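Local coordinates for protein caprin-1 (Homo sapiens, PDB 4WBE) that binds mRNA to regulate its transport, translation or stability, and plays an essential role in forming cytoplasmic stress granules, at residues H82-D85 against L86-K90; V101-E104 against I105-V109. One frame throughout, in Å; residues are numbered along the deposited sequence.

Contact 1 (H82-D85 against L86-K90)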
loop_
_atom_site.group_PDB
_atom_site.type_symbol
_atom_site.label_atom_id
_atom_site.label_comp_id
_atom_site.label_asym_id
_atom_site.label_seq_id
_atom_site.Cartn_x
_atom_site.Cartn_y
_atom_site.Cartn_z
ATOM N N HIS A 82 8.114 -7.408 -5.648
ATOM C CA HIS A 82 8.046 -8.292 -4.486
ATOM C C HIS A 82 6.598 -8.534 -4.054
ATOM O O HIS A 82 6.201 -9.667 -3.789
ATOM C CB HIS A 82 8.814 -7.688 -3.315
ATOM C CG HIS A 82 10.299 -7.706 -3.488
ATOM N ND1 HIS A 82 10.993 -8.840 -3.856
ATOM C CD2 HIS A 82 11.225 -6.728 -3.348
ATOM C CE1 HIS A 82 12.280 -8.557 -3.933
ATOM N NE2 HIS A 82 12.449 -7.286 -3.627
ATOM N N LEU A 83 5.818 -7.459 -3.978
ATOM C CA LEU A 83 4.416 -7.560 -3.602
ATOM C C LEU A 83 3.630 -8.391 -4.607
ATOM O O LEU A 83 2.838 -9.256 -4.229
ATOM C CB LEU A 83 3.797 -6.165 -3.503
ATOM C CG LEU A 83 4.127 -5.391 -2.229
ATOM C CD1 LEU A 83 3.572 -3.982 -2.310
ATOM C CD2 LEU A 83 3.579 -6.121 -1.015
ATOM N N TRP A 84 3.842 -8.112 -5.888
ATOM C CA TRP A 84 3.134 -8.830 -6.945
ATOM C C TRP A 84 3.473 -10.318 -6.929
ATOM O O TRP A 84 2.585 -11.172 -7.051
ATOM C CB TRP A 84 3.441 -8.231 -8.322
ATOM C CG TRP A 84 2.552 -8.783 -9.389
ATOM C CD1 TRP A 84 1.298 -8.340 -9.726
ATOM C CD2 TRP A 84 2.829 -9.889 -10.250
ATOM N NE1 TRP A 84 0.786 -9.103 -10.745
ATOM C CE2 TRP A 84 1.705 -10.062 -11.085
ATOM C CE3 TRP A 84 3.919 -10.747 -10.403
ATOM C CZ2 TRP A 84 1.644 -11.059 -12.056
ATOM C CZ3 TRP A 84 3.856 -11.735 -11.365
ATOM C CH2 TRP A 84 2.727 -11.885 -12.179
ATOM N N ASP A 85 4.762 -10.619 -6.801
ATOM C CA ASP A 85 5.219 -12.000 -6.731
ATOM C C ASP A 85 4.618 -12.749 -5.535
ATOM O O ASP A 85 4.286 -13.930 -5.642
ATOM C CB ASP A 85 6.745 -12.060 -6.657
ATOM C CG ASP A 85 7.412 -11.745 -7.987
ATOM O OD1 ASP A 85 6.714 -11.779 -9.012
ATOM O OD2 ASP A 85 8.634 -11.474 -8.002
ATOM N N LEU A 86 4.499 -12.075 -4.393
ATOM C CA LEU A 86 3.879 -12.707 -3.226
ATOM C C LEU A 86 2.414 -13.053 -3.486
ATOM O O LEU A 86 1.968 -14.163 -3.191
ATOM C CB LEU A 86 4.009 -11.852 -1.964
ATOM C CG LEU A 86 3.356 -12.571 -0.773
ATOM C CD1 LEU A 86 4.297 -12.717 0.386
ATOM C CD2 LEU A 86 2.083 -11.859 -0.341
ATOM N N LEU A 87 1.669 -12.094 -4.029
ATOM C CA LEU A 87 0.256 -12.293 -4.344
ATOM C C LEU A 87 0.049 -13.466 -5.304
ATOM O O LEU A 87 -0.947 -14.185 -5.210
ATOM C CB LEU A 87 -0.340 -11.007 -4.915
ATOM C CG LEU A 87 -0.288 -9.863 -3.905
ATOM C CD1 LEU A 87 -0.528 -8.527 -4.563
ATOM C CD2 LEU A 87 -1.313 -10.097 -2.816
ATOM N N GLU A 88 0.988 -13.639 -6.231
ATOM C CA GLU A 88 0.923 -14.720 -7.211
ATOM C C GLU A 88 1.491 -16.008 -6.637
ATOM O O GLU A 88 1.321 -17.081 -7.217
ATOM C CB GLU A 88 1.687 -14.338 -8.479
ATOM C CG GLU A 88 1.068 -13.176 -9.240
ATOM C CD GLU A 88 -0.236 -13.567 -9.910
ATOM O OE1 GLU A 88 -0.296 -14.671 -10.492
ATOM O OE2 GLU A 88 -1.205 -12.783 -9.841
ATOM N N GLY A 89 2.154 -15.897 -5.486
ATOM C CA GLY A 89 2.750 -17.053 -4.843
ATOM C C GLY A 89 3.758 -17.727 -5.753
ATOM O O GLY A 89 3.760 -18.949 -5.902
ATOM N N LYS A 90 4.633 -16.929 -6.355
ATOM C CA LYS A 90 5.566 -17.457 -7.344
ATOM C C LYS A 90 6.607 -18.399 -6.765
ATOM O O LYS A 90 7.079 -18.205 -5.641
ATOM C CB LYS A 90 6.288 -16.318 -8.071
ATOM C CG LYS A 90 5.388 -15.338 -8.798
ATOM C CD LYS A 90 4.755 -16.029 -9.993
ATOM C CE LYS A 90 4.612 -15.092 -11.179
ATOM N NZ LYS A 90 5.923 -14.876 -11.877
#
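One helical turn after Trp84, Glu88 lays its side chain across one face of the indole. CB begins beside the Trp84 carbonyl, 3.6 Å from Trp84 O. CG, anti to the glutamate's carbonyl carbon, also lies beside that oxygen, 3.3 Å from Trp84 O, and sits almost squarely above the six-membered ring, 3.5 Å from its centroid and 8° off the normal, a CH-pi contact. A bend at chi2 (-71°) then carries CD along the ring toward its outer rim, 3.8 Å from Trp84 CZ2, with the carboxylate plane only 16° from that of the indole. OE2, the oxygen nearer the indole, reaches on to a salt bridge with Arg14 of helix 2-27. Within this dimerization domain Trp84 also packs on Gln12 of the second subunit, and Leu83, one residue before it, on Leu19 of that subunit. The backbone beneath shows how a helix can be terminated: in this Schellman motif Gly89 takes up positive phi, Lys90 N bonds back to Asp85 O at 3.1 Å, and Gly89 N to Leu86 O at 2.9 Å. The reversal swings Lys90 back over the last turn, where CE comes to 3.4 Å from Trp84 CZ3, meeting the indole obliquely, and CG passes near Asp85 OD1. Lys90 NZ stays 4.3 Å from Asp85 OD1, beyond a salt bridge, though the opposite charges probably still attract weakly.

Contact 2 (V101-E104 against I105-V109)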
loop_
_atom_site.group_PDB
_atom_site.type_symbol
_atom_site.label_atom_id
_atom_site.label_comp_id
_atom_site.label_asym_id
_atom_site.label_seq_id
_atom_site.Cartn_x
_atom_site.Cartn_y
_atom_site.Cartn_z
ATOM N N VAL A 101 6.044 -19.929 -0.451
ATOM C CA VAL A 101 6.073 -20.207 0.986
ATOM C C VAL A 101 5.635 -18.993 1.810
ATOM O O VAL A 101 4.934 -19.137 2.815
ATOM C CB VAL A 101 7.470 -20.682 1.443
ATOM C CG1 VAL A 101 7.565 -20.727 2.964
ATOM C CG2 VAL A 101 7.804 -22.042 0.832
ATOM N N LEU A 102 6.077 -17.806 1.402
ATOM C CA LEU A 102 5.690 -16.576 2.081
ATOM C C LEU A 102 4.184 -16.329 1.993
ATOM O O LEU A 102 3.556 -15.915 2.969
ATOM C CB LEU A 102 6.452 -15.380 1.510
ATOM C CG LEU A 102 7.947 -15.306 1.831
ATOM C CD1 LEU A 102 8.552 -14.059 1.211
ATOM C CD2 LEU A 102 8.164 -15.311 3.335
ATOM N N LYS A 103 3.615 -16.579 0.817
ATOM C CA LYS A 103 2.183 -16.423 0.623
ATOM C C LYS A 103 1.415 -17.384 1.538
ATOM O O LYS A 103 0.411 -17.005 2.141
ATOM C CB LYS A 103 1.800 -16.658 -0.839
ATOM C CG LYS A 103 0.298 -16.575 -1.070
ATOM C CD LYS A 103 -0.066 -16.841 -2.519
ATOM C CE LYS A 103 -1.573 -16.797 -2.712
ATOM N NZ LYS A 103 -1.908 -16.972 -4.149
ATOM N N GLU A 104 1.897 -18.619 1.652
ATOM C CA GLU A 104 1.268 -19.599 2.538
ATOM C C GLU A 104 1.300 -19.139 4.001
ATOM O O GLU A 104 0.326 -19.314 4.731
ATOM C CB GLU A 104 1.937 -20.969 2.377
ATOM C CG GLU A 104 1.659 -21.634 1.033
ATOM C CD GLU A 104 2.637 -22.754 0.717
ATOM O OE1 GLU A 104 3.521 -23.035 1.554
ATOM O OE2 GLU A 104 2.521 -23.350 -0.375
ATOM N N ILE A 105 2.419 -18.555 4.416
ATOM C CA ILE A 105 2.528 -17.954 5.742
ATOM C C ILE A 105 1.514 -16.833 5.957
ATOM O O ILE A 105 0.818 -16.806 6.972
ATOM C CB ILE A 105 3.955 -17.420 6.008
ATOM C CG1 ILE A 105 4.959 -18.576 6.029
ATOM C CG2 ILE A 105 4.014 -16.683 7.330
ATOM C CD1 ILE A 105 6.423 -18.133 6.101
ATOM N N VAL A 106 1.449 -15.904 5.007
ATOM C CA VAL A 106 0.520 -14.778 5.083
ATOM C C VAL A 106 -0.929 -15.258 5.157
ATOM O O VAL A 106 -1.731 -14.741 5.941
ATOM C CB VAL A 106 0.696 -13.813 3.881
ATOM C CG1 VAL A 106 -0.432 -12.795 3.845
ATOM C CG2 VAL A 106 2.036 -13.094 3.967
ATOM N N GLU A 107 -1.262 -16.247 4.334
ATOM C CA GLU A 107 -2.602 -16.827 4.362
ATOM C C GLU A 107 -2.967 -17.377 5.742
ATOM O O GLU A 107 -4.083 -17.174 6.223
ATOM C CB GLU A 107 -2.736 -17.938 3.321
ATOM C CG GLU A 107 -2.858 -17.450 1.884
ATOM C CD GLU A 107 -2.759 -18.591 0.894
ATOM O OE1 GLU A 107 -1.940 -19.502 1.128
ATOM O OE2 GLU A 107 -3.505 -18.586 -0.102
ATOM N N ARG A 108 -2.032 -18.075 6.378
ATOM C CA ARG A 108 -2.304 -18.624 7.704
ATOM C C ARG A 108 -2.523 -17.514 8.730
ATOM O O ARG A 108 -3.376 -17.640 9.615
ATOM C CB ARG A 108 -1.217 -19.603 8.171
ATOM C CG ARG A 108 -1.305 -20.984 7.525
ATOM C CD ARG A 108 -0.419 -22.001 8.242
ATOM N NE ARG A 108 1.005 -21.709 8.123
ATOM C CZ ARG A 108 1.743 -21.248 9.128
ATOM N NH1 ARG A 108 1.196 -21.040 10.317
ATOM N NH2 ARG A 108 3.028 -21.001 8.946
ATOM N N VAL A 109 -1.755 -16.433 8.612
ATOM C CA VAL A 109 -1.937 -15.275 9.486
ATOM C C VAL A 109 -3.307 -14.621 9.270
ATOM O O VAL A 109 -4.051 -14.405 10.233
ATOM C CB VAL A 109 -0.822 -14.227 9.290
ATOM C CG1 VAL A 109 -1.109 -12.988 10.123
ATOM C CG2 VAL A 109 0.524 -14.806 9.679
#
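Ile105 folds its longer branch back over the preceding turn and packs against Val101 and Leu102, forming the close side of this stretch of helix 99-111. Its CG1 lies anti to its own carbonyl carbon (chi1 -64°), which brings that atom to 3.3 Å from Val101 O and CD1 over two neighbours of the previous turn, Val101 CG1 at 4.2 Å and Leu102 CD2 at 4.3 Å. Beneath this apolar patch run regular helical bonds, such as Val106 N to Leu102 O at 2.9 Å, the pattern by which consecutive turns of any alpha-helix are joined. The other side is polar and looser. Glu107 CG leans back over the previous turn, beside Lys103 O, and the chain runs on extended, its OE1 3.5 Å from Glu104 CA and its OE2 3.7 Å from Lys103 CE. The lysine chain runs fully extended past this carboxylate, so that Lys103 NZ ends 4.6 Å from Glu107 OE2, too far for a salt bridge, and hydrogen-bonds instead to Leu87 O. Glu104, exposed, holds its carboxylate nearly parallel to that of Glu107, the planes 11° apart, but well separated from it. Were Glu107 an alanine, the extended Lys103 chain would probably lose the carboxylate beside CE and be freer to move, and the ammonium would lose a nearby negative charge. Arg108, bent at chi3, brings its guanidinium back to the Ile105 side, where NH2 forms a salt bridge with Glu51 of helix 49-62. Leu102, Ile105, Val106 and Val109 are buried: Leu102 and Ile105 press on helix 49-62 through Leu54, Phe58 and Leu55, while Val106 and Val109 rest on Leu21 and Val24 of helix 2-27.

Each contact joins successive turns of a short helix packed on helices 2-27 and 49-62; contact 1 also takes in the residues that end its helix. Contact 1 has buried Leu83, Trp84, Asp85 and Leu86, no exposed residue, and a share in the interface with the second subunit. Contact 2 touches no other chain and sets a buried row (Leu102, Ile105, Val106) against exposed Glu104 and Arg108. Their chemistry differs accordingly: an indole covered by aliphatic parts of charged chains, against branched aliphatic packing and loosely spaced charges. The two helices also meet directly: Leu86 CD1 packs 3.6 Å from Leu102 CB, and Lys103 CD lies 3.7 Å from Gly89 CA, alongside the helix terminus.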